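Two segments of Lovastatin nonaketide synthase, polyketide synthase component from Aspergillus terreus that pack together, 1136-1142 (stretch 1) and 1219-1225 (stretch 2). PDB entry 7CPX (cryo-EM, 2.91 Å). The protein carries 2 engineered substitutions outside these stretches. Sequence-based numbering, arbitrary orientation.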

# COMPACT_ATOMS: atom_id res chain seq x y z
N ARG A 1136 -18.56 -24.36 -14.96
CA ARG A 1136 -19.35 -25.00 -16.00
C ARG A 1136 -20.79 -24.51 -15.99
O ARG A 1136 -21.68 -25.19 -16.51
CB ARG A 1136 -19.31 -26.52 -15.84
CG ARG A 1136 -17.96 -27.15 -16.08
CD ARG A 1136 -18.02 -28.66 -15.87
NE ARG A 1136 -18.92 -29.30 -16.82
CZ ARG A 1136 -18.54 -29.99 -17.88
NH1 ARG A 1136 -17.27 -30.18 -18.17
NH2 ARG A 1136 -19.47 -30.51 -18.68
N ARG A 1137 -21.03 -23.33 -15.42
CA ARG A 1137 -22.37 -22.79 -15.24
C ARG A 1137 -22.97 -22.22 -16.52
O ARG A 1137 -24.00 -21.54 -16.45
CB ARG A 1137 -22.34 -21.70 -14.16
CG ARG A 1137 -22.41 -22.23 -12.74
CD ARG A 1137 -23.83 -22.60 -12.35
NE ARG A 1137 -23.95 -22.87 -10.92
CZ ARG A 1137 -25.10 -22.93 -10.27
NH1 ARG A 1137 -26.26 -22.73 -10.88
NH2 ARG A 1137 -25.10 -23.20 -8.97
N LEU A 1138 -22.37 -22.49 -17.67
CA LEU A 1138 -22.93 -22.04 -18.94
C LEU A 1138 -24.17 -22.87 -19.27
O LEU A 1138 -24.05 -23.97 -19.81
CB LEU A 1138 -21.89 -22.15 -20.05
CG LEU A 1138 -22.29 -21.63 -21.43
CD1 LEU A 1138 -22.64 -20.16 -21.37
CD2 LEU A 1138 -21.15 -21.85 -22.42
N HIS A 1139 -25.35 -22.35 -18.93
CA HIS A 1139 -26.57 -23.13 -19.07
C HIS A 1139 -26.76 -23.61 -20.50
O HIS A 1139 -26.97 -24.81 -20.74
CB HIS A 1139 -27.77 -22.31 -18.62
CG HIS A 1139 -29.09 -22.92 -18.98
ND1 HIS A 1139 -29.47 -24.17 -18.55
CD2 HIS A 1139 -30.11 -22.45 -19.74
CE1 HIS A 1139 -30.67 -24.45 -19.03
NE2 HIS A 1139 -31.08 -23.42 -19.75
N ASN A 1140 -26.68 -22.70 -21.46
CA ASN A 1140 -26.84 -23.06 -22.86
C ASN A 1140 -26.12 -22.04 -23.72
O ASN A 1140 -26.06 -20.85 -23.37
CB ASN A 1140 -28.31 -23.15 -23.26
CG ASN A 1140 -28.95 -21.78 -23.39
OD1 ASN A 1140 -28.60 -20.85 -22.67
ND2 ASN A 1140 -29.89 -21.66 -24.32
N MET A 1141 -25.59 -22.49 -24.85
CA MET A 1141 -24.90 -21.62 -25.78
C MET A 1141 -25.17 -22.09 -27.20
O MET A 1141 -25.50 -23.25 -27.45
CB MET A 1141 -23.40 -21.58 -25.50
CG MET A 1141 -22.63 -20.62 -26.39
SD MET A 1141 -20.93 -20.34 -25.86
CE MET A 1141 -20.26 -21.99 -26.00
N GLN A 1142 -25.03 -21.15 -28.13
CA GLN A 1142 -25.19 -21.44 -29.55
C GLN A 1142 -24.34 -20.45 -30.33
O GLN A 1142 -24.37 -19.25 -30.04
CB GLN A 1142 -26.66 -21.36 -29.96
CG GLN A 1142 -27.36 -20.07 -29.58
CD GLN A 1142 -28.12 -20.17 -28.28
OE1 GLN A 1142 -27.55 -20.54 -27.25
NE2 GLN A 1142 -29.40 -19.86 -28.31
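Stretch 2 1219-1225: CEKVAFN

No hydrogen bond joins the two stretches, although each ends in a strand and they run in broadly the same direction, their end-to-end vectors 32° apart. The backbones are too far apart for strand pairing: the nearest CA atoms are 7.9 Å apart at His-1139 and Lys-1221, 9.2 Å at Asn-1140 and Ala-1223, and 8.8 Å at Met-1141 and Phe-1224. Side chains therefore bridge the gap.

Phe-1224, in the strand 1222-1225, contributes most of the buried area on its side. Its CA-to-CB bond points sideways, but with chi1 near p (73°) the ring reaches stretch 1. There Phe-1224 CE2 lies 3.5 Å from Leu-1138 CD1 and 3.5 Å from the backbone O of Asn-1140, while Phe-1224 CZ lies 3.7 Å from Met-1141 CG. The Asn-1140 oxygen and Met-1141 CG both approach the ring edge, as does the sulfur, with Met-1141 SD 5.2 Å from the centroid of the Phe-1224 ring.

Before the strand, stretch 2 is extended at Lys-1221 (phi/psi -153/110) but takes positive phi and psi at Glu-1220 (41/41). Lys-1221 and His-1139 point toward each other's stretches, and the lysine's aliphatic chain covers one imidazole face, Lys-1221 CD lying 3.9 Å from His-1139 CD2. Farther back, Glu-1220 OE2 stays 4.3 Å from Arg-1137 NH1, beyond salt-bridge range.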

# COMPACT_ATOMS: atom_id res chain seq x y z
N CYS A 1219 -33.35 -15.57 -9.89
CA CYS A 1219 -33.25 -16.19 -11.21
C CYS A 1219 -31.84 -16.67 -11.48
O CYS A 1219 -31.64 -17.78 -12.00
CB CYS A 1219 -33.70 -15.19 -12.28
SG CYS A 1219 -32.70 -13.69 -12.35
N GLU A 1220 -30.84 -15.86 -11.13
CA GLU A 1220 -29.43 -16.20 -11.28
C GLU A 1220 -29.16 -16.91 -12.60
O GLU A 1220 -28.38 -17.87 -12.66
CB GLU A 1220 -28.96 -17.06 -10.10
CG GLU A 1220 -29.63 -18.42 -9.99
CD GLU A 1220 -29.14 -19.21 -8.79
OE1 GLU A 1220 -28.61 -18.59 -7.84
OE2 GLU A 1220 -29.28 -20.45 -8.79
N LYS A 1221 -29.81 -16.44 -13.67
CA LYS A 1221 -29.60 -17.01 -15.00
C LYS A 1221 -29.90 -15.91 -16.01
O LYS A 1221 -31.05 -15.51 -16.18
CB LYS A 1221 -30.50 -18.23 -15.22
CG LYS A 1221 -30.27 -18.91 -16.55
CD LYS A 1221 -30.79 -20.34 -16.55
CE LYS A 1221 -32.29 -20.40 -16.35
NZ LYS A 1221 -32.80 -21.80 -16.37
N VAL A 1222 -28.85 -15.42 -16.67
CA VAL A 1222 -28.94 -14.24 -17.51
C VAL A 1222 -28.46 -14.58 -18.91
O VAL A 1222 -27.57 -15.43 -19.10
CB VAL A 1222 -28.11 -13.07 -16.93
CG1 VAL A 1222 -28.62 -12.70 -15.55
CG2 VAL A 1222 -26.64 -13.44 -16.89
N ALA A 1223 -29.03 -13.90 -19.90
CA ALA A 1223 -28.67 -14.16 -21.28
C ALA A 1223 -27.37 -13.43 -21.62
O ALA A 1223 -26.91 -12.55 -20.90
CB ALA A 1223 -29.80 -13.72 -22.21
N PHE A 1224 -26.79 -13.81 -22.75
CA PHE A 1224 -25.52 -13.24 -23.17
C PHE A 1224 -25.39 -13.33 -24.68
O PHE A 1224 -25.92 -14.24 -25.32
CB PHE A 1224 -24.33 -13.97 -22.52
CG PHE A 1224 -24.08 -15.34 -23.08
CD1 PHE A 1224 -23.27 -15.51 -24.19
CD2 PHE A 1224 -24.66 -16.46 -22.51
CE1 PHE A 1224 -23.04 -16.77 -24.71
CE2 PHE A 1224 -24.44 -17.72 -23.02
CZ PHE A 1224 -23.62 -17.87 -24.13
N ASN A 1225 -24.68 -12.35 -25.24
CA ASN A 1225 -24.19 -12.36 -26.60
C ASN A 1225 -22.70 -12.07 -26.58
O ASN A 1225 -22.18 -11.48 -25.63
CB ASN A 1225 -24.92 -11.33 -27.47
CG ASN A 1225 -26.42 -11.54 -27.49
OD1 ASN A 1225 -26.91 -12.64 -27.25
ND2 ASN A 1225 -27.16 -10.47 -27.77